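Local coordinates for oligopeptide-binding protein AppA (PDB 1XOC) that binds oligopeptides outside the cell membrane and delivers them to the App ABC transporter, a permease that can replace the Opp system in sporulation and competence, at residues A[36-41]-A[104-109]; A[84-89]-A[98-103]; A[130-133]-A[137-140]; A[139-142]-A[147-150]. All coordinates share one frame; numbering follows the deposited sequence. Where two conformers were deposited one is given.

Contact 1: A[36-41]-A[104-109]; sequences NSLYST and VFTYSV
Leu-38 reaches from the loop 36-41 to the last turn of helix 100-108, where it meets Thr-106 and, close by, Val-109. From its CB the chain turns to place CG beside the backbone N and anti to the carbonyl carbon (chi1 -57°), and the fork at CG then presents both methyls to the helix. CD1 does most of the touching: it lies 3.7 Å from Val-109 CB and equally 3.7 Å from the backbone Thr-106 O, with the methyl Thr-106 CG2 a little farther off. CD2 reaches the same carbonyl less closely, at 4.2 Å from Thr-106 O. No hydrogen bond crosses between the segments. The base of the leucine is set by an Asx turn, in which Leu-38 N donates to Asn-36 OD1 at 3.1 Å with an N-H...O angle of 155°, the donor tilted 25° from the carbonyl plane. Asn-36 O also accepts from the backbone N atoms of Tyr-39 and Ser-40, while Leu-38 O accepts from Tyr-115 OH. Beside Leu-38, the phenol oxygen of Tyr-39 touches Val-109 at 3.8 Å (OH to CG1), the two side chains lying roughly perpendicular. On the helix, Thr-106 OG1 bonds to Asp-102 O. At the far end of the loop, Thr-41 makes backbone hydrogen bonds to the bound peptide.

Contact 2: A[84-89]-A[98-103]; sequences VKIKKG and LTADDV
With chi1 at -60°, Ile-86 holds CG1 anti to its own carbonyl carbon and CG2 anti to its backbone N, and the extended second torsion (chi2 167°) carries CD1 onto the first turn of helix 100-108. There CD1 lies 3.6 Å from Ala-100 CA and 3.5 Å from Val-103 CG2, the latter a close carbon-carbon approach; the isoleucine and valine side chains run antiparallel alongside each other. The other branch, CG2, meets Leu-98 CD2 at 4.0 Å. The helix start under this packing is capped: Thr-99 and Asp-102 form a capping box, Thr-99 N donating to Asp-102 OD2 (2.9 Å, 171°) on the anti side of the carboxylate. Thr-99 OG1, at the N-cap, also accepts from Asp-101 N at 3.3 Å. A water bridges the backbones by donating to Lys-87 O and Leu-98 O, at 2.7 Å and 2.8 Å from its oxygen. The contact thus lays the start of helix 100-108 against the end of strand 81-86, while Ala-100 and Val-103 also touch Val-137 on the adjacent strand 136-141 and Leu-98 packs on Leu-69 of strand 65-76.

Contact 3: A[130-133]-A[137-140]; sequences EKKG and VLFK. With ZN (zinc ion), chain G; ZN (zinc ion), chain Q.
The antiparallel beta hairpin of strands 126-133 and 136-141 is joined here through Glu-130 and Leu-138, a hydrogen-bonded pair. Leu-138 N donates to Glu-130 O at 2.9 Å, and Glu-130 N returns a bond to Leu-138 O at 3.0 Å. Glu-130 O additionally receives a CA-H...O contact from Val-137 CA. Next along the ladder, Lys-131 and Val-137 form a non-hydrogen-bonded pair, and toward the turn a classic beta bulge sets Lys-132 and Gly-133 opposite the single residue Glu-136.

On the face bearing Glu-130 and Leu-138, side chains and zinc ions meet. Glu-130, extended beyond CG, runs alongside the Leu-138 side chain, and its carboxylate chelates one zinc ion through both oxygens, at 2.3 Å from OE1 and 2.2 Å from OE2; two waters also bind this ion. Lys-140, bent at chi3 (86°), brings NZ to 2.3 Å from a second zinc ion. The two ions lie only 2.9 Å apart, so simultaneous full occupancy is doubtful; whenever the second is bound, the lysine amine is probably neutral. Lys-132 bends at chi2 (-69°) over Leu-138, with CE 3.9 Å from Leu-138 CD2. Its NZ forms a salt bridge with Glu-130 OE1, whose hydrogen bond is weak at 3.4 Å, and donates to one of the zinc-bound waters.

On the other face of the sheet lies helix 100-108: Val-137 packs on Ala-100 and Val-104, while Lys-131 forms a salt bridge with Asp-101. Strand 136-141 continues the sheet by pairing with strand 81-86 on its other edge.

Contact 4: A[139-142]-A[147-150]; sequences FKLK and NFYN. With ZN (zinc ion), chain Q.
Phe-148 sets the tip of its ring, CZ, over one face of the Phe-139 ring, 3.5 Å above that plane and displaced from the ring centre. The nearest atoms beneath it are Phe-139 CD2 and CG. The planes are inclined at 55° with centroids 5.0 Å apart, so the aromatic pair is oblique. At the base of Phe-148, CB meets Leu-141 CD2 at 4.1 Å, which brings both strand side chains against the one phenylalanine. Phe-148 CG, anti to the backbone N (chi1 180°), directs the ring from the helix toward the strand, whereas Phe-139 CG is anti to its carbonyl carbon (chi1 -65°). In the next shell, Tyr-107 of helix 100-108 packs edge-to-face with Phe-139, and Tyr-82 meets the Phe-148 ring. At Phe-139, an alanine removes the ring under Phe-148 CZ and is likely to open a gap between strand and helix, leaving Phe-148 freer to turn and Tyr-107 without its aromatic mate. At the helix start Asn-147 N donates to Asp-145 OD2. Helix 147-155 thereby rests beside helix 100-108 on the sheet, with Leu-126 of strand 126-133, strand 136-141 and Tyr-82 of strand 81-86 contributing to the buried layer.

In the fold
Contact 1 closes the longest loop, bringing the segment after strand 23-28 to the end of helix 100-108. Contact 2 nests inside that loop, closing the short connection from strand 81-86 to the start of the same helix. After contact 1 has closed, contact 3 closes the hairpin of strands 126-133 and 136-141; contact 4 begins on the latter strand, overlapping contact 3 at Phe-139 and Lys-140, and closes the connection to helix 147-155. Strands 81-86 and 136-141 are neighbours in one antiparallel sheet. Helix 100-108 is common to contacts 1 and 2 and packs on the sheet that carries contacts 3 and 4.

Contact 1: A[36-41]-A[104-109]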
loop_
_atom_site.group_PDB
_atom_site.type_symbol
_atom_site.label_atom_id
_atom_site.label_comp_id
_atom_site.label_asym_id
_atom_site.label_seq_id
_atom_site.Cartn_x
_atom_site.Cartn_y
_atom_site.Cartn_z
ATOM N N ASN A 36 6.145 -4.638 11.746
ATOM C CA ASN A 36 5.056 -4.736 12.699
ATOM C C ASN A 36 3.785 -4.170 12.073
ATOM O O ASN A 36 3.676 -2.998 11.819
ATOM C CB ASN A 36 5.381 -3.976 13.987
ATOM C CG ASN A 36 4.409 -4.270 15.110
ATOM O OD1 ASN A 36 3.204 -4.483 14.860
ATOM N ND2 ASN A 36 4.906 -4.295 16.363
ATOM N N SER A 37 2.829 -5.039 11.748
ATOM C CA SER A 37 1.669 -4.613 11.003
ATOM C C SER A 37 0.798 -3.569 11.725
ATOM O O SER A 37 0.004 -2.873 11.083
ATOM C CB SER A 37 0.846 -5.821 10.613
ATOM O OG SER A 37 0.239 -6.361 11.746
ATOM N N LEU A 38 0.946 -3.450 13.044
ATOM C CA LEU A 38 0.177 -2.457 13.795
ATOM C C LEU A 38 0.690 -1.023 13.564
ATOM O O LEU A 38 -0.008 -0.059 13.888
ATOM C CB LEU A 38 0.153 -2.790 15.285
ATOM C CG LEU A 38 -0.396 -4.169 15.675
ATOM C CD1 LEU A 38 -0.184 -4.432 17.167
ATOM C CD2 LEU A 38 -1.849 -4.211 15.270
ATOM N N TYR A 39 1.901 -0.849 13.017
ATOM C CA TYR A 39 2.497 0.442 12.840
ATOM C C TYR A 39 2.908 0.791 11.420
ATOM O O TYR A 39 2.924 1.964 11.066
ATOM C CB TYR A 39 3.710 0.565 13.782
ATOM C CG TYR A 39 3.270 0.436 15.227
ATOM C CD1 TYR A 39 3.455 -0.737 15.944
ATOM C CD2 TYR A 39 2.601 1.471 15.854
ATOM C CE1 TYR A 39 2.993 -0.840 17.262
ATOM C CE2 TYR A 39 2.152 1.377 17.147
ATOM C CZ TYR A 39 2.337 0.210 17.856
ATOM O OH TYR A 39 1.863 0.158 19.172
ATOM N N SER A 40 3.309 -0.179 10.629
ATOM C CA SER A 40 3.753 0.106 9.294
ATOM C C SER A 40 2.635 0.617 8.399
ATOM O O SER A 40 1.475 0.208 8.544
ATOM C CB SER A 40 4.432 -1.091 8.662
ATOM O OG SER A 40 3.541 -2.175 8.555
ATOM N N THR A 41 3.006 1.490 7.464
ATOM C CA THR A 41 2.038 2.005 6.487
ATOM C C THR A 41 2.471 1.769 5.036
ATOM O O THR A 41 1.744 2.169 4.122
ATOM C CB THR A 41 1.669 3.485 6.706
ATOM O OG1 THR A 41 2.861 4.283 6.602
ATOM C CG2 THR A 41 1.044 3.730 8.088
ATOM N N VAL A 104 -4.740 -12.676 21.167
ATOM C CA VAL A 104 -5.438 -11.731 22.027
ATOM C C VAL A 104 -4.539 -10.504 22.293
ATOM O O VAL A 104 -5.002 -9.372 22.219
ATOM C CB VAL A 104 -5.924 -12.379 23.361
ATOM C CG1 VAL A 104 -6.508 -11.292 24.283
ATOM C CG2 VAL A 104 -6.924 -13.488 23.070
ATOM N N PHE A 105 -3.277 -10.747 22.605
ATOM C CA PHE A 105 -2.337 -9.663 22.802
ATOM C C PHE A 105 -2.288 -8.752 21.590
ATOM O O PHE A 105 -2.448 -7.559 21.715
ATOM C CB PHE A 105 -0.949 -10.228 23.109
ATOM C CG PHE A 105 0.159 -9.238 22.936
ATOM C CD1 PHE A 105 0.221 -8.130 23.728
ATOM C CD2 PHE A 105 1.115 -9.413 21.979
ATOM C CE1 PHE A 105 1.218 -7.235 23.562
ATOM C CE2 PHE A 105 2.108 -8.503 21.820
ATOM C CZ PHE A 105 2.153 -7.420 22.606
ATOM N N THR A 106 -2.064 -9.327 20.419
ATOM C CA THR A 106 -1.796 -8.542 19.225
ATOM C C THR A 106 -3.003 -7.692 18.856
ATOM O O THR A 106 -2.856 -6.503 18.628
ATOM C CB THR A 106 -1.410 -9.435 18.050
ATOM O OG1 THR A 106 -0.245 -10.206 18.387
ATOM C CG2 THR A 106 -1.139 -8.633 16.824
ATOM N N TYR A 107 -4.189 -8.275 18.825
ATOM C CA TYR A 107 -5.345 -7.497 18.401
ATOM C C TYR A 107 -5.867 -6.539 19.470
ATOM O O TYR A 107 -6.610 -5.593 19.138
ATOM C CB TYR A 107 -6.483 -8.426 18.017
ATOM C CG TYR A 107 -6.399 -9.060 16.649
ATOM C CD1 TYR A 107 -5.611 -10.184 16.417
ATOM C CD2 TYR A 107 -7.084 -8.511 15.574
ATOM C CE1 TYR A 107 -5.548 -10.775 15.132
ATOM C CE2 TYR A 107 -7.046 -9.124 14.299
ATOM C CZ TYR A 107 -6.271 -10.231 14.094
ATOM O OH TYR A 107 -6.223 -10.761 12.834
ATOM N N SER A 108 -5.457 -6.726 20.731
ATOM C CA SER A 108 -5.826 -5.818 21.816
ATOM C C SER A 108 -5.015 -4.518 21.806
ATOM O O SER A 108 -5.476 -3.500 22.328
ATOM C CB SER A 108 -5.658 -6.501 23.177
ATOM O OG SER A 108 -6.649 -7.520 23.299
ATOM N N VAL A 109 -3.833 -4.560 21.202
ATOM C CA VAL A 109 -2.923 -3.373 21.218
ATOM C C VAL A 109 -3.617 -2.144 20.599
ATOM O O VAL A 109 -3.655 -1.094 21.216
ATOM C CB VAL A 109 -1.589 -3.668 20.532
ATOM C CG1 VAL A 109 -0.808 -2.366 20.255
ATOM C CG2 VAL A 109 -0.744 -4.591 21.442
#

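Contact 2: A[84-89]-A[98-103]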
loop_
_atom_site.group_PDB
_atom_site.type_symbol
_atom_site.label_atom_id
_atom_site.label_comp_id
_atom_site.label_asym_id
_atom_site.label_seq_id
_atom_site.Cartn_x
_atom_site.Cartn_y
_atom_site.Cartn_z
ATOM N N VAL A 84 -12.670 -18.074 16.486
ATOM C CA VAL A 84 -11.510 -18.488 15.714
ATOM C C VAL A 84 -10.710 -19.523 16.461
ATOM O O VAL A 84 -10.299 -19.313 17.576
ATOM C CB VAL A 84 -10.615 -17.279 15.435
ATOM C CG1 VAL A 84 -9.265 -17.701 14.749
ATOM C CG2 VAL A 84 -11.348 -16.252 14.603
ATOM N N LYS A 85 -10.546 -20.687 15.846
ATOM C CA LYS A 85 -9.690 -21.731 16.380
ATOM C C LYS A 85 -8.357 -21.669 15.654
ATOM O O LYS A 85 -8.319 -21.554 14.442
ATOM C CB LYS A 85 -10.348 -23.086 16.167
ATOM C CG LYS A 85 -11.624 -23.227 16.981
ATOM C CD LYS A 85 -12.362 -24.560 16.767
ATOM C CE LYS A 85 -13.774 -24.573 17.475
ATOM N NZ LYS A 85 -14.692 -23.386 17.128
ATOM N N ILE A 86 -7.273 -21.771 16.408
ATOM C CA ILE A 86 -5.911 -21.579 15.927
ATOM C C ILE A 86 -5.256 -22.946 15.777
ATOM O O ILE A 86 -5.442 -23.807 16.629
ATOM C CB ILE A 86 -5.133 -20.737 16.983
ATOM C CG1 ILE A 86 -5.806 -19.349 17.179
ATOM C CG2 ILE A 86 -3.674 -20.580 16.625
ATOM C CD1 ILE A 86 -5.313 -18.585 18.391
ATOM N N LYS A 87 -4.527 -23.155 14.692
ATOM C CA LYS A 87 -3.726 -24.386 14.536
ATOM C C LYS A 87 -2.772 -24.596 15.715
ATOM O O LYS A 87 -2.166 -23.641 16.218
ATOM C CB LYS A 87 -2.949 -24.339 13.211
ATOM C CG LYS A 87 -3.848 -24.502 11.966
ATOM C CD LYS A 87 -3.034 -24.336 10.714
ATOM C CE LYS A 87 -3.718 -24.766 9.462
ATOM N NZ LYS A 87 -4.517 -23.742 8.843
ATOM N N LYS A 88 -2.643 -25.854 16.140
ATOM C CA LYS A 88 -1.770 -26.238 17.238
ATOM C C LYS A 88 -0.395 -26.612 16.702
ATOM O O LYS A 88 -0.260 -27.077 15.558
ATOM C CB LYS A 88 -2.359 -27.430 17.981
ATOM C CG LYS A 88 -3.769 -27.231 18.487
ATOM C CD LYS A 88 -4.187 -28.436 19.323
ATOM C CE LYS A 88 -5.712 -28.560 19.480
ATOM N NZ LYS A 88 -6.196 -27.541 20.416
ATOM N N GLY A 89 0.628 -26.400 17.522
ATOM C CA GLY A 89 1.988 -26.797 17.172
ATOM C C GLY A 89 2.743 -25.802 16.321
ATOM O O GLY A 89 3.813 -26.112 15.780
ATOM N N LEU A 98 3.036 -20.827 19.608
ATOM C CA LEU A 98 2.093 -19.717 19.400
ATOM C C LEU A 98 0.749 -20.164 19.929
ATOM O O LEU A 98 0.265 -21.266 19.597
ATOM C CB LEU A 98 2.009 -19.373 17.911
ATOM C CG LEU A 98 1.165 -18.165 17.475
ATOM C CD1 LEU A 98 1.656 -17.621 16.149
ATOM C CD2 LEU A 98 -0.327 -18.509 17.376
ATOM N N THR A 99 0.100 -19.318 20.732
ATOM C CA THR A 99 -1.188 -19.695 21.301
ATOM C C THR A 99 -2.176 -18.548 21.238
ATOM O O THR A 99 -1.849 -17.476 20.748
ATOM C CB THR A 99 -1.041 -20.128 22.760
ATOM O OG1 THR A 99 -0.752 -18.971 23.555
ATOM C CG2 THR A 99 0.063 -21.191 22.947
ATOM N N ALA A 100 -3.404 -18.776 21.707
ATOM C CA ALA A 100 -4.426 -17.716 21.784
ATOM C C ALA A 100 -3.931 -16.476 22.491
ATOM O O ALA A 100 -4.374 -15.391 22.151
ATOM C CB ALA A 100 -5.630 -18.197 22.512
ATOM N N ASP A 101 -3.042 -16.627 23.472
ATOM C CA ASP A 101 -2.506 -15.479 24.228
ATOM C C ASP A 101 -1.924 -14.451 23.260
ATOM O O ASP A 101 -2.042 -13.216 23.452
ATOM C CB ASP A 101 -1.392 -15.918 25.190
ATOM C CG ASP A 101 -1.908 -16.542 26.487
ATOM O OD1 ASP A 101 -3.128 -16.558 26.762
ATOM O OD2 ASP A 101 -1.035 -17.020 27.259
ATOM N N ASP A 102 -1.234 -14.954 22.253
ATOM C CA ASP A 102 -0.540 -14.082 21.285
ATOM C C ASP A 102 -1.500 -13.344 20.402
ATOM O O ASP A 102 -1.317 -12.200 20.032
ATOM C CB ASP A 102 0.407 -14.924 20.462
ATOM C CG ASP A 102 1.406 -15.648 21.337
ATOM O OD1 ASP A 102 2.088 -14.978 22.151
ATOM O OD2 ASP A 102 1.506 -16.877 21.294
ATOM N N VAL A 103 -2.565 -14.020 20.010
ATOM C CA VAL A 103 -3.575 -13.405 19.165
ATOM C C VAL A 103 -4.357 -12.350 19.942
ATOM O O VAL A 103 -4.636 -11.248 19.440
ATOM C CB VAL A 103 -4.545 -14.507 18.578
ATOM C CG1 VAL A 103 -5.713 -13.911 17.788
ATOM C CG2 VAL A 103 -3.777 -15.523 17.728
HETATM O O HOH W 1 0.091 -23.331 17.715
#

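Contact 3: A[130-133]-A[137-140]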
loop_
_atom_site.group_PDB
_atom_site.type_symbol
_atom_site.label_atom_id
_atom_site.label_comp_id
_atom_site.label_asym_id
_atom_site.label_seq_id
_atom_site.Cartn_x
_atom_site.Cartn_y
_atom_site.Cartn_z
ATOM N N GLU A 130 -11.233 -11.950 23.174
ATOM C CA GLU A 130 -11.255 -12.762 24.387
ATOM C C GLU A 130 -10.669 -14.128 24.155
ATOM O O GLU A 130 -10.942 -14.755 23.150
ATOM C CB GLU A 130 -12.705 -12.983 24.856
ATOM C CG GLU A 130 -13.418 -11.720 25.171
ATOM C CD GLU A 130 -14.809 -11.937 25.653
ATOM O OE1 GLU A 130 -15.341 -13.044 25.435
ATOM O OE2 GLU A 130 -15.372 -10.993 26.252
ATOM N N LYS A 131 -9.884 -14.594 25.107
ATOM C CA LYS A 131 -9.369 -15.946 25.073
ATOM C C LYS A 131 -10.441 -16.893 25.556
ATOM O O LYS A 131 -10.985 -16.718 26.644
ATOM C CB LYS A 131 -8.161 -16.050 26.006
ATOM C CG LYS A 131 -7.505 -17.421 26.009
ATOM C CD LYS A 131 -6.308 -17.431 26.921
ATOM C CE LYS A 131 -5.670 -18.792 26.975
ATOM N NZ LYS A 131 -4.496 -18.764 27.905
ATOM N N LYS A 132 -10.719 -17.895 24.733
ATOM C CA LYS A 132 -11.698 -18.943 25.076
ATOM C C LYS A 132 -11.069 -20.314 25.304
ATOM O O LYS A 132 -11.751 -21.232 25.709
ATOM C CB LYS A 132 -12.794 -19.003 24.021
ATOM C CG LYS A 132 -13.568 -17.669 23.938
ATOM C CD LYS A 132 -14.384 -17.482 25.211
ATOM C CE LYS A 132 -15.510 -16.489 25.034
ATOM N NZ LYS A 132 -16.133 -16.187 26.359
ATOM N N GLY A 133 -9.771 -20.435 25.099
ATOM C CA GLY A 133 -9.069 -21.684 25.305
ATOM C C GLY A 133 -7.655 -21.469 24.847
ATOM O O GLY A 133 -7.339 -20.400 24.315
ATOM N N VAL A 137 -10.068 -18.071 20.208
ATOM C CA VAL A 137 -10.312 -16.667 20.496
ATOM C C VAL A 137 -11.660 -16.219 19.951
ATOM O O VAL A 137 -12.062 -16.630 18.875
ATOM C CB VAL A 137 -9.221 -15.794 19.839
ATOM C CG1 VAL A 137 -9.519 -14.339 19.966
ATOM C CG2 VAL A 137 -7.888 -16.074 20.480
ATOM N N LEU A 138 -12.357 -15.371 20.697
ATOM C CA LEU A 138 -13.631 -14.795 20.241
ATOM C C LEU A 138 -13.432 -13.298 20.020
ATOM O O LEU A 138 -13.054 -12.581 20.936
ATOM C CB LEU A 138 -14.749 -15.003 21.265
ATOM C CG LEU A 138 -16.107 -14.431 20.855
ATOM C CD1 LEU A 138 -16.791 -15.283 19.761
ATOM C CD2 LEU A 138 -17.010 -14.342 22.078
ATOM N N PHE A 139 -13.675 -12.864 18.789
ATOM C CA PHE A 139 -13.715 -11.461 18.444
ATOM C C PHE A 139 -15.127 -10.955 18.497
ATOM O O PHE A 139 -16.035 -11.573 17.896
ATOM C CB PHE A 139 -13.182 -11.252 17.038
ATOM C CG PHE A 139 -11.718 -11.595 16.869
ATOM C CD1 PHE A 139 -11.322 -12.822 16.408
ATOM C CD2 PHE A 139 -10.748 -10.664 17.125
ATOM C CE1 PHE A 139 -9.945 -13.102 16.217
ATOM C CE2 PHE A 139 -9.398 -10.952 16.918
ATOM C CZ PHE A 139 -8.998 -12.144 16.467
ATOM N N LYS A 140 -15.353 -9.846 19.208
ATOM C CA LYS A 140 -16.668 -9.237 19.310
ATOM C C LYS A 140 -16.623 -7.833 18.731
ATOM O O LYS A 140 -15.713 -7.067 19.046
ATOM C CB LYS A 140 -17.109 -9.163 20.764
ATOM C CG LYS A 140 -17.213 -10.562 21.401
ATOM C CD LYS A 140 -17.417 -10.554 22.904
ATOM C CE LYS A 140 -18.858 -10.443 23.283
ATOM N NZ LYS A 140 -18.964 -10.567 24.752
HETATM ZN ZN ZN G . -17.058 -12.336 26.818
HETATM ZN ZN ZN Q . -18.657 -9.957 26.952
HETATM O O HOH W 2 -18.044 -14.037 25.624
HETATM O O HOH W 3 -16.520 -13.604 28.632
#

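Contact 4: A[139-142]-A[147-150]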
loop_
_atom_site.group_PDB
_atom_site.type_symbol
_atom_site.label_atom_id
_atom_site.label_comp_id
_atom_site.label_asym_id
_atom_site.label_seq_id
_atom_site.Cartn_x
_atom_site.Cartn_y
_atom_site.Cartn_z
ATOM N N PHE A 139 -13.675 -12.864 18.789
ATOM C CA PHE A 139 -13.715 -11.461 18.444
ATOM C C PHE A 139 -15.127 -10.955 18.497
ATOM O O PHE A 139 -16.035 -11.573 17.896
ATOM C CB PHE A 139 -13.182 -11.252 17.038
ATOM C CG PHE A 139 -11.718 -11.595 16.869
ATOM C CD1 PHE A 139 -11.322 -12.822 16.408
ATOM C CD2 PHE A 139 -10.748 -10.664 17.125
ATOM C CE1 PHE A 139 -9.945 -13.102 16.217
ATOM C CE2 PHE A 139 -9.398 -10.952 16.918
ATOM C CZ PHE A 139 -8.998 -12.144 16.467
ATOM N N LYS A 140 -15.353 -9.846 19.208
ATOM C CA LYS A 140 -16.668 -9.237 19.310
ATOM C C LYS A 140 -16.623 -7.833 18.731
ATOM O O LYS A 140 -15.713 -7.067 19.046
ATOM C CB LYS A 140 -17.109 -9.163 20.764
ATOM C CG LYS A 140 -17.213 -10.562 21.401
ATOM C CD LYS A 140 -17.417 -10.554 22.904
ATOM C CE LYS A 140 -18.858 -10.443 23.283
ATOM N NZ LYS A 140 -18.964 -10.567 24.752
ATOM N N LEU A 141 -17.615 -7.518 17.898
ATOM C CA LEU A 141 -17.649 -6.251 17.193
ATOM C C LEU A 141 -18.727 -5.318 17.746
ATOM O O LEU A 141 -19.770 -5.756 18.223
ATOM C CB LEU A 141 -17.854 -6.439 15.695
ATOM C CG LEU A 141 -16.698 -6.976 14.836
ATOM C CD1 LEU A 141 -16.335 -8.409 15.215
ATOM C CD2 LEU A 141 -17.076 -6.896 13.331
ATOM N N LYS A 142 -18.446 -4.016 17.645
ATOM C CA LYS A 142 -19.371 -2.968 18.077
ATOM C C LYS A 142 -20.480 -2.757 17.052
ATOM O O LYS A 142 -21.555 -2.288 17.391
ATOM C CB LYS A 142 -18.641 -1.628 18.231
ATOM C CG LYS A 142 -17.441 -1.565 19.134
ATOM C CD LYS A 142 -16.808 -0.165 19.022
ATOM C CE LYS A 142 -15.441 -0.056 19.654
ATOM N NZ LYS A 142 -15.148 1.371 20.044
ATOM N N ASN A 147 -14.725 -5.072 6.750
ATOM C CA ASN A 147 -13.282 -4.909 6.850
ATOM C C ASN A 147 -12.633 -5.819 7.874
ATOM O O ASN A 147 -11.430 -6.104 7.788
ATOM C CB ASN A 147 -12.882 -3.469 7.151
ATOM C CG ASN A 147 -12.883 -2.639 5.943
ATOM O OD1 ASN A 147 -11.897 -2.639 5.183
ATOM N ND2 ASN A 147 -13.990 -1.950 5.701
ATOM N N PHE A 148 -13.394 -6.259 8.873
ATOM C CA PHE A 148 -12.787 -7.103 9.872
ATOM C C PHE A 148 -12.409 -8.458 9.279
ATOM O O PHE A 148 -11.224 -8.841 9.288
ATOM C CB PHE A 148 -13.620 -7.272 11.157
ATOM C CG PHE A 148 -12.944 -8.152 12.137
ATOM C CD1 PHE A 148 -11.835 -7.724 12.832
ATOM C CD2 PHE A 148 -13.302 -9.460 12.270
ATOM C CE1 PHE A 148 -11.183 -8.575 13.684
ATOM C CE2 PHE A 148 -12.624 -10.290 13.112
ATOM C CZ PHE A 148 -11.562 -9.843 13.806
ATOM N N TYR A 149 -13.395 -9.217 8.808
ATOM C CA TYR A 149 -13.080 -10.520 8.255
ATOM C C TYR A 149 -12.129 -10.410 7.054
ATOM O O TYR A 149 -11.245 -11.246 6.863
ATOM C CB TYR A 149 -14.388 -11.238 7.861
ATOM C CG TYR A 149 -14.150 -12.610 7.271
ATOM C CD1 TYR A 149 -14.036 -12.778 5.898
ATOM C CD2 TYR A 149 -13.954 -13.718 8.086
ATOM C CE1 TYR A 149 -13.771 -14.031 5.355
ATOM C CE2 TYR A 149 -13.667 -14.978 7.539
ATOM C CZ TYR A 149 -13.596 -15.108 6.178
ATOM O OH TYR A 149 -13.343 -16.334 5.612
ATOM N N ASN A 150 -12.341 -9.388 6.216
ATOM C CA ASN A 150 -11.741 -9.390 4.878
ATOM C C ASN A 150 -10.420 -8.668 4.836
ATOM O O ASN A 150 -9.658 -8.835 3.894
ATOM C CB ASN A 150 -12.703 -8.823 3.826
ATOM C CG ASN A 150 -13.901 -9.704 3.607
ATOM O OD1 ASN A 150 -13.811 -10.719 2.910
ATOM N ND2 ASN A 150 -15.036 -9.331 4.195
HETATM ZN ZN ZN Q . -18.657 -9.957 26.952
#